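Local structure of phosphinothricin N-acetyltransferase (Brucella ovis, 5DWM) at residues D92-A97 and K107-E112; P10-F15 and P61-E66; L125-G130 and L145-C150. The protein probably transfers an acetyl group from acetyl-CoA to an amine acceptor, perhaps phosphinothricin, as a GNAT-fold N-acetyltransferase. All blocks are in the same frame, centred on the assembly; numbering follows the deposited sequence. Where two conformers were deposited one is given.

How the contacts relate
Read from the N terminus, the three contacts follow one another in series: each loop closes before the next opens, and none nest or cross. Contact 2 closes first and widest, setting the edge strand at P10-F15 against P61-E66 across two intervening helices. Contact 1 then joins strand 89-96 to helix 105-119 through a short loop and helix start that hold acetyl-CoA-binding residues. Contact 3 closes last, bringing the chain beyond helix 136-144 back over strand 124-129. Helix 105-119 links contacts 1 and 2, since L108 and L109 pack on P10 and I12. A backbone hydrogen bond joins D92 of contact 1 to L126 of contact 3, whereas contacts 2 and 3 lie on opposite sides of the chain's centre without touching.

Contact 1: D92-A97 and K107-E112; sequences DSIYIA and KLLLRE
Strand residues D92-I96 run almost antiparallel to helix residues K107-E112, their short axes inclined at 158° and 9.4 Å apart at closest approach. The nearest CA atoms belong to I94 and L110, and no hydrogen bond joins the segments: side chains alone fill the gap. I94 carries the middle of the contact. Its CG1 branch lies anti to the carbonyl carbon and chi2 is extended at 173°, which sends CD1 out toward the helix. There I94 CD1 comes within 3.7 Å of L110 CB and also touches both methyls of L110, the two side chains crossing at about a right angle. Two residues further along the strand, I96 leaves its backbone to one side but bends at chi2 (-66°), and its CD1 reaches L109 CD1 at 3.8 Å as the two chains slide past each other in opposite directions. At the other end L110 CD1 lies 3.7 Å from D92 OD2, an oxygen that is hydrogen-bonded to H142 NE2. L109 also rests on A75 of the sheet, while L141 of helix 136-144 packs against I94. This is the first strand-to-helix step of the beta-alpha-beta unit 89-96, 105-119, 124-129. I94 and I96, which touch the helix, are acetyl-CoA-binding residues, as is K107, which points away from the strand. With branched aliphatic groups at its centre and the bordering carboxylate bonded to H142, the contact rests on van der Waals fit, to which burial probably contributes, and no directional bond crosses it.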
loop_
_atom_site.group_PDB
_atom_site.type_symbol
_atom_site.label_atom_id
_atom_site.label_comp_id
_atom_site.label_asym_id
_atom_site.label_seq_id
_atom_site.Cartn_x
_atom_site.Cartn_y
_atom_site.Cartn_z
ATOM N N ASP A 92 -4.336 10.282 -1.761
ATOM C CA ASP A 92 -4.546 11.557 -1.078
ATOM C C ASP A 92 -4.437 11.418 0.434
ATOM O O ASP A 92 -4.760 10.376 1.007
ATOM C CB ASP A 92 -5.877 12.235 -1.452
ATOM C CG ASP A 92 -7.111 11.500 -0.939
ATOM O OD1 ASP A 92 -7.480 10.462 -1.536
ATOM O OD2 ASP A 92 -7.770 12.009 -0.000
ATOM N N SER A 93 -3.983 12.499 1.071
ATOM C CA SER A 93 -3.827 12.590 2.519
ATOM C C SER A 93 -4.338 13.951 2.962
ATOM O O SER A 93 -3.959 14.966 2.374
ATOM C CB SER A 93 -2.351 12.475 2.901
ATOM O OG SER A 93 -1.859 11.186 2.587
ATOM N N ILE A 94 -5.194 13.979 3.983
ATOM C CA ILE A 94 -5.836 15.214 4.428
ATOM C C ILE A 94 -5.894 15.194 5.947
ATOM O O ILE A 94 -6.358 14.210 6.536
ATOM C CB ILE A 94 -7.278 15.354 3.898
ATOM C CG1 ILE A 94 -7.363 15.150 2.385
ATOM C CG2 ILE A 94 -7.843 16.724 4.266
ATOM C CD1 ILE A 94 -8.783 15.117 1.874
ATOM N N TYR A 95 -5.478 16.293 6.577
ATOM C CA TYR A 95 -5.585 16.452 8.021
ATOM C C TYR A 95 -6.063 17.854 8.353
ATOM O O TYR A 95 -5.607 18.830 7.750
ATOM C CB TYR A 95 -4.248 16.186 8.722
ATOM C CG TYR A 95 -3.922 14.713 8.764
ATOM C CD1 TYR A 95 -4.459 13.896 9.749
ATOM C CD2 TYR A 95 -3.103 14.132 7.806
ATOM C CE1 TYR A 95 -4.173 12.545 9.796
ATOM C CE2 TYR A 95 -2.811 12.771 7.842
ATOM C CZ TYR A 95 -3.350 11.985 8.840
ATOM O OH TYR A 95 -3.068 10.636 8.884
ATOM N N ILE A 96 -6.960 17.945 9.333
ATOM C CA ILE A 96 -7.590 19.197 9.721
ATOM C C ILE A 96 -7.276 19.474 11.189
ATOM O O ILE A 96 -7.223 18.546 12.008
ATOM C CB ILE A 96 -9.116 19.129 9.488
ATOM C CG1 ILE A 96 -9.431 18.709 8.044
ATOM C CG2 ILE A 96 -9.774 20.458 9.807
ATOM C CD1 ILE A 96 -9.006 19.703 6.985
ATOM N N ALA A 97 -7.054 20.747 11.513
ATOM C CA ALA A 97 -6.863 21.142 12.907
ATOM C C ALA A 97 -8.099 20.777 13.728
ATOM O O ALA A 97 -9.229 20.905 13.238
ATOM C CB ALA A 97 -6.612 22.650 13.010
ATOM N N LYS A 107 -13.425 19.462 2.485
ATOM C CA LYS A 107 -13.970 19.476 1.131
ATOM C C LYS A 107 -13.266 20.505 0.256
ATOM O O LYS A 107 -12.980 20.236 -0.915
ATOM C CB LYS A 107 -15.475 19.734 1.169
ATOM C CG LYS A 107 -16.281 18.582 1.723
ATOM C CD LYS A 107 -17.758 18.902 1.789
ATOM C CE LYS A 107 -18.092 19.775 2.995
ATOM N NZ LYS A 107 -19.561 19.993 3.140
ATOM N N LEU A 108 -12.989 21.697 0.802
ATOM C CA LEU A 108 -12.264 22.699 0.023
ATOM C C LEU A 108 -10.895 22.182 -0.386
ATOM O O LEU A 108 -10.477 22.357 -1.537
ATOM C CB LEU A 108 -12.100 23.995 0.817
ATOM C CG LEU A 108 -13.329 24.840 1.077
ATOM C CD1 LEU A 108 -12.923 26.036 1.941
ATOM C CD2 LEU A 108 -13.955 25.288 -0.249
ATOM N N LEU A 109 -10.191 21.534 0.547
ATOM C CA LEU A 109 -8.856 21.023 0.262
ATOM C C LEU A 109 -8.909 19.912 -0.774
ATOM O O LEU A 109 -8.121 19.902 -1.724
ATOM C CB LEU A 109 -8.208 20.503 1.551
ATOM C CG LEU A 109 -7.576 21.569 2.436
ATOM C CD1 LEU A 109 -7.266 21.023 3.820
ATOM C CD2 LEU A 109 -6.327 22.118 1.791
ATOM N N LEU A 110 -9.820 18.953 -0.589
ATOM C CA LEU A 110 -9.846 17.787 -1.467
ATOM C C LEU A 110 -10.313 18.164 -2.866
ATOM O O LEU A 110 -9.783 17.649 -3.857
ATOM C CB LEU A 110 -10.710 16.680 -0.859
ATOM C CG LEU A 110 -10.799 15.341 -1.593
ATOM C CD1 LEU A 110 -9.410 14.773 -1.904
ATOM C CD2 LEU A 110 -11.616 14.348 -0.770
ATOM N N ARG A 111 -11.281 19.082 -2.972
ATOM C CA ARG A 111 -11.685 19.543 -4.294
ATOM C C ARG A 111 -10.498 20.116 -5.059
ATOM O O ARG A 111 -10.296 19.798 -6.239
ATOM C CB ARG A 111 -12.817 20.566 -4.186
ATOM C CG ARG A 111 -13.193 21.161 -5.525
ATOM C CD ARG A 111 -14.563 21.813 -5.495
ATOM N NE ARG A 111 -15.615 20.840 -5.226
ATOM C CZ ARG A 111 -16.387 20.853 -4.145
ATOM N NH1 ARG A 111 -16.235 21.804 -3.230
ATOM N NH2 ARG A 111 -17.321 19.924 -3.984
ATOM N N GLU A 112 -9.683 20.943 -4.399
ATOM C CA GLU A 112 -8.547 21.537 -5.096
ATOM C C GLU A 112 -7.461 20.502 -5.369
ATOM O O GLU A 112 -6.820 20.532 -6.428
ATOM C CB GLU A 112 -8.014 22.746 -4.323
ATOM C CG GLU A 112 -6.870 23.494 -5.009
ATOM C CD GLU A 112 -7.245 24.070 -6.368
ATOM O OE1 GLU A 112 -6.330 24.296 -7.194
ATOM O OE2 GLU A 112 -8.449 24.294 -6.612
#

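Contact 2: P10-F15 and P61-E66; sequences PVIRDF and PILVAE
R13 lays its guanidinium over V64, whose CG2 methyl sits 3.3 Å from R13 NH1, over one face and toward the rim of the group. The chi1 of 64° puts R13 CG between the backbone N and the carbonyl carbon, 3.6 Å from V64 CG2, and the extended chain carries NE onward to E66. At the edge of the guanidinium E66 OE1 accepts twice: R13 NE donates to it at 2.7 Å, and R13 NH2 at 3.1 Å, less straight and from above the carboxylate plane. The carboxylate meets that edge with its plane turned 82° from the guanidinium's. R13 NH1 donates a hydrogen bond to D14 O, 3.0 Å away, and forms a salt bridge with D19.

Beneath this pair lies an antiparallel pairing at the edge of the GNAT sheet, where strand 11-14 is the outermost strand on its side within this chain. V11 with E66 and R13 with V64 are hydrogen-bonded pairs, while I12-A65 and D14-L63 are non-hydrogen-bonded ones. On the face away from the arginine, I12 CD1 meets A65 CB at 3.6 Å, and I12 also packs on L108 of helix 105-119. Past the strand's end, F15 N donates to I62 O at 2.9 Å, and F15 CB lies 3.4 Å from I62 CG2, the two side chains side by side and pointing the same way. A water donates to D14 OD1 and accepts from I62 N; the same carboxylate oxygen forms a salt bridge with R116.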
loop_
_atom_site.group_PDB
_atom_site.type_symbol
_atom_site.label_atom_id
_atom_site.label_comp_id
_atom_site.label_asym_id
_atom_site.label_seq_id
_atom_site.Cartn_x
_atom_site.Cartn_y
_atom_site.Cartn_z
ATOM N N PRO A 10 -12.096 30.496 4.639
ATOM C CA PRO A 10 -10.844 29.807 4.304
ATOM C C PRO A 10 -10.451 29.952 2.839
ATOM O O PRO A 10 -11.290 29.955 1.936
ATOM C CB PRO A 10 -11.164 28.336 4.621
ATOM C CG PRO A 10 -12.669 28.274 4.868
ATOM C CD PRO A 10 -13.261 29.601 4.565
ATOM N N VAL A 11 -9.144 30.075 2.611
ATOM C CA VAL A 11 -8.557 30.123 1.275
ATOM C C VAL A 11 -7.607 28.940 1.121
ATOM O O VAL A 11 -6.850 28.627 2.046
ATOM C CB VAL A 11 -7.789 31.444 1.063
ATOM C CG1 VAL A 11 -7.253 31.536 -0.356
ATOM C CG2 VAL A 11 -8.678 32.631 1.374
ATOM N N ILE A 12 -7.628 28.293 -0.050
ATOM C CA ILE A 12 -6.703 27.202 -0.366
ATOM C C ILE A 12 -5.519 27.767 -1.144
ATOM O O ILE A 12 -5.706 28.486 -2.137
ATOM C CB ILE A 12 -7.400 26.091 -1.175
ATOM C CG1 ILE A 12 -8.669 25.593 -0.469
ATOM C CG2 ILE A 12 -6.438 24.932 -1.435
ATOM C CD1 ILE A 12 -8.456 25.113 0.935
ATOM N N ARG A 13 -4.299 27.429 -0.714
ATOM C CA ARG A 13 -3.095 27.881 -1.405
ATOM C C ARG A 13 -2.024 26.805 -1.308
ATOM O O ARG A 13 -2.138 25.854 -0.532
ATOM C CB ARG A 13 -2.561 29.197 -0.829
ATOM C CG ARG A 13 -2.106 29.078 0.622
ATOM C CD ARG A 13 -1.317 30.303 1.074
ATOM N NE ARG A 13 -1.115 30.315 2.521
ATOM C CZ ARG A 13 -0.185 29.602 3.150
ATOM N NH1 ARG A 13 0.629 28.815 2.457
ATOM N NH2 ARG A 13 -0.066 29.673 4.472
ATOM N N ASP A 14 -0.962 26.978 -2.094
ATOM C CA ASP A 14 0.167 26.060 -2.019
ATOM C C ASP A 14 0.869 26.169 -0.671
ATOM O O ASP A 14 1.030 27.258 -0.115
ATOM C CB ASP A 14 1.192 26.381 -3.105
ATOM C CG ASP A 14 0.751 25.941 -4.490
ATOM O OD1 ASP A 14 0.064 24.906 -4.613
ATOM O OD2 ASP A 14 1.116 26.629 -5.461
ATOM N N PHE A 15 1.321 25.021 -0.172
ATOM C CA PHE A 15 2.191 24.969 0.990
ATOM C C PHE A 15 3.481 25.743 0.743
ATOM O O PHE A 15 4.020 25.757 -0.371
ATOM C CB PHE A 15 2.520 23.494 1.242
ATOM C CG PHE A 15 3.750 23.250 2.075
ATOM C CD1 PHE A 15 4.988 23.043 1.478
ATOM C CD2 PHE A 15 3.662 23.163 3.455
ATOM C CE1 PHE A 15 6.121 22.797 2.247
ATOM C CE2 PHE A 15 4.794 22.910 4.229
ATOM C CZ PHE A 15 6.021 22.726 3.620
ATOM N N PRO A 61 1.459 17.923 -5.555
ATOM C CA PRO A 61 0.943 19.144 -4.933
ATOM C C PRO A 61 0.778 18.978 -3.433
ATOM O O PRO A 61 0.445 17.901 -2.928
ATOM C CB PRO A 61 -0.429 19.316 -5.594
ATOM C CG PRO A 61 -0.845 17.938 -5.935
ATOM C CD PRO A 61 0.426 17.223 -6.341
ATOM N N ILE A 62 1.018 20.078 -2.723
ATOM C CA ILE A 62 0.857 20.156 -1.276
ATOM C C ILE A 62 0.100 21.441 -1.001
ATOM O O ILE A 62 0.566 22.524 -1.373
ATOM C CB ILE A 62 2.204 20.172 -0.531
ATOM C CG1 ILE A 62 3.106 19.017 -0.973
ATOM C CG2 ILE A 62 1.969 20.107 0.961
ATOM C CD1 ILE A 62 4.525 19.128 -0.434
ATOM N N LEU A 63 -1.056 21.322 -0.356
ATOM C CA LEU A 63 -1.987 22.425 -0.202
ATOM C C LEU A 63 -2.275 22.689 1.269
ATOM O O LEU A 63 -2.252 21.779 2.101
ATOM C CB LEU A 63 -3.303 22.102 -0.900
ATOM C CG LEU A 63 -3.210 21.757 -2.382
ATOM C CD1 LEU A 63 -4.588 21.353 -2.872
ATOM C CD2 LEU A 63 -2.670 22.943 -3.176
ATOM N N VAL A 64 -2.564 23.950 1.575
ATOM C CA VAL A 64 -2.994 24.342 2.908
ATOM C C VAL A 64 -4.261 25.175 2.808
ATOM O O VAL A 64 -4.504 25.855 1.807
ATOM C CB VAL A 64 -1.902 25.099 3.702
ATOM C CG1 VAL A 64 -0.673 24.214 3.885
ATOM C CG2 VAL A 64 -1.546 26.416 3.030
ATOM N N ALA A 65 -5.072 25.118 3.861
ATOM C CA ALA A 65 -6.237 25.978 4.011
ATOM C C ALA A 65 -5.911 27.007 5.079
ATOM O O ALA A 65 -5.495 26.643 6.183
ATOM C CB ALA A 65 -7.456 25.164 4.440
ATOM N N GLU A 66 -6.093 28.284 4.753
ATOM C CA GLU A 66 -5.742 29.375 5.651
ATOM C C GLU A 66 -6.952 30.270 5.869
ATOM O O GLU A 66 -7.646 30.627 4.912
ATOM C CB GLU A 66 -4.588 30.210 5.082
ATOM C CG GLU A 66 -4.240 31.423 5.929
ATOM C CD GLU A 66 -3.147 32.271 5.315
ATOM O OE1 GLU A 66 -2.369 31.742 4.494
ATOM O OE2 GLU A 66 -3.069 33.473 5.649
HETATM O O HOH W 1 1.942 22.495 -4.237
#

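Contact 3: L125-G130 and L145-C150; sequences LLAVIG and LGFTHC
The chain leaving helix 136-144 through a Schellman motif, with G146 at positive phi as its C-prime residue, carries F147 back onto strand 124-129, where its ring is the main bridge of this contact. The ring tip does the touching. F147 CZ packs against L125 CD2 at 3.7 Å, the two side chains crossing at a slant, while F147 CE2 comes within 3.4 Å of L125 O and reaches A127 CB at 4.3 Å. L125 holds its CG anti to the backbone N (chi1 -177°), which brings CG and its methyl CD2 against F147 CZ. Further along, C150 SG lies 4.1 Å from L126 CD1, on the other side of strand 124-129 from A127. No hydrogen bond spans the two segments. Around the ring, H142 stands edge-to-face to F147, and D92 and L110 pack on it as well, so strand 89-96 and helix 105-119 pack against the same ring. C150 also makes backbone hydrogen bonds to the second subunit, where I153 packs on L126. Strand 162-172 lies between strands 124-129 and 148-159 in the sheet, and F147 lies in the link from helix 136-144 to strand 148-159, an arrangement that belongs to the C-terminal half of the GNAT fold.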
loop_
_atom_site.group_PDB
_atom_site.type_symbol
_atom_site.label_atom_id
_atom_site.label_comp_id
_atom_site.label_asym_id
_atom_site.label_seq_id
_atom_site.Cartn_x
_atom_site.Cartn_y
_atom_site.Cartn_z
ATOM N N LEU A 125 -7.374 8.355 -8.121
ATOM C CA LEU A 125 -6.970 8.909 -6.835
ATOM C C LEU A 125 -7.505 7.993 -5.740
ATOM O O LEU A 125 -8.706 7.707 -5.695
ATOM C CB LEU A 125 -7.494 10.338 -6.672
ATOM C CG LEU A 125 -7.096 11.089 -5.390
ATOM C CD1 LEU A 125 -5.575 11.145 -5.223
ATOM C CD2 LEU A 125 -7.702 12.492 -5.407
ATOM N N LEU A 126 -6.610 7.510 -4.883
ATOM C CA LEU A 126 -6.941 6.501 -3.882
ATOM C C LEU A 126 -6.891 7.110 -2.487
ATOM O O LEU A 126 -5.939 7.819 -2.152
ATOM C CB LEU A 126 -5.923 5.358 -3.960
ATOM C CG LEU A 126 -6.114 4.170 -3.010
ATOM C CD1 LEU A 126 -7.296 3.318 -3.449
ATOM C CD2 LEU A 126 -4.846 3.320 -2.935
ATOM N N ALA A 127 -7.896 6.814 -1.670
ATOM C CA ALA A 127 -7.886 7.150 -0.249
ATOM C C ALA A 127 -7.680 5.876 0.555
ATOM O O ALA A 127 -8.401 4.895 0.360
ATOM C CB ALA A 127 -9.200 7.815 0.176
ATOM N N VAL A 128 -6.687 5.891 1.442
ATOM C CA VAL A 128 -6.387 4.770 2.325
ATOM C C VAL A 128 -6.725 5.264 3.725
ATOM O O VAL A 128 -5.914 5.934 4.372
ATOM C CB VAL A 128 -4.905 4.367 2.204
ATOM C CG1 VAL A 128 -4.592 3.179 3.117
ATOM C CG2 VAL A 128 -4.574 4.007 0.771
ATOM N N ILE A 129 -7.937 4.976 4.181
ATOM C CA ILE A 129 -8.511 5.627 5.357
ATOM C C ILE A 129 -8.297 4.725 6.566
ATOM O O ILE A 129 -8.886 3.642 6.664
ATOM C CB ILE A 129 -9.996 5.953 5.142
ATOM C CG1 ILE A 129 -10.162 6.845 3.901
ATOM C CG2 ILE A 129 -10.595 6.599 6.408
ATOM C CD1 ILE A 129 -11.608 7.110 3.521
ATOM N N GLY A 130 -7.447 5.169 7.489
ATOM C CA GLY A 130 -7.212 4.400 8.693
ATOM C C GLY A 130 -8.396 4.451 9.638
ATOM O O GLY A 130 -9.089 5.463 9.751
ATOM N N LEU A 145 -17.305 13.735 -2.383
ATOM C CA LEU A 145 -16.575 14.175 -3.563
ATOM C C LEU A 145 -16.485 13.100 -4.641
ATOM O O LEU A 145 -15.662 13.215 -5.556
ATOM C CB LEU A 145 -15.196 14.706 -3.177
ATOM C CG LEU A 145 -15.325 16.171 -2.748
ATOM C CD1 LEU A 145 -14.050 16.690 -2.152
ATOM C CD2 LEU A 145 -15.728 17.027 -3.940
ATOM N N GLY A 146 -17.311 12.059 -4.550
ATOM C CA GLY A 146 -17.463 11.099 -5.623
ATOM C C GLY A 146 -16.599 9.861 -5.535
ATOM O O GLY A 146 -16.634 9.042 -6.460
ATOM N N PHE A 147 -15.823 9.699 -4.472
ATOM C CA PHE A 147 -15.059 8.471 -4.320
ATOM C C PHE A 147 -16.018 7.310 -4.091
ATOM O O PHE A 147 -17.077 7.463 -3.468
ATOM C CB PHE A 147 -14.130 8.565 -3.110
ATOM C CG PHE A 147 -12.893 9.395 -3.326
ATOM C CD1 PHE A 147 -12.961 10.780 -3.418
ATOM C CD2 PHE A 147 -11.643 8.789 -3.353
ATOM C CE1 PHE A 147 -11.813 11.530 -3.591
ATOM C CE2 PHE A 147 -10.492 9.537 -3.515
ATOM C CZ PHE A 147 -10.572 10.911 -3.627
ATOM N N THR A 148 -15.641 6.139 -4.593
ATOM C CA THR A 148 -16.413 4.926 -4.383
ATOM C C THR A 148 -15.623 3.950 -3.523
ATOM O O THR A 148 -14.391 3.923 -3.555
ATOM C CB THR A 148 -16.796 4.267 -5.713
ATOM O OG1 THR A 148 -15.613 3.913 -6.432
ATOM C CG2 THR A 148 -17.600 5.230 -6.568
ATOM N N HIS A 149 -16.343 3.161 -2.737
ATOM C CA HIS A 149 -15.698 2.181 -1.877
ATOM C C HIS A 149 -15.067 1.077 -2.709
ATOM O O HIS A 149 -15.710 0.511 -3.596
ATOM C CB HIS A 149 -16.733 1.596 -0.924
ATOM C CG HIS A 149 -17.098 2.525 0.183
ATOM N ND1 HIS A 149 -16.362 2.612 1.343
ATOM C CD2 HIS A 149 -18.092 3.439 0.295
ATOM C CE1 HIS A 149 -16.898 3.527 2.132
ATOM N NE2 HIS A 149 -17.953 4.040 1.522
ATOM N N CYS A 150 -13.803 0.762 -2.422
ATOM C CA CYS A 150 -13.118 -0.268 -3.182
ATOM C C CYS A 150 -12.358 -1.253 -2.303
ATOM O O CYS A 150 -11.530 -2.006 -2.824
ATOM C CB CYS A 150 -12.207 0.334 -4.271
ATOM S SG CYS A 150 -10.825 1.332 -3.678
#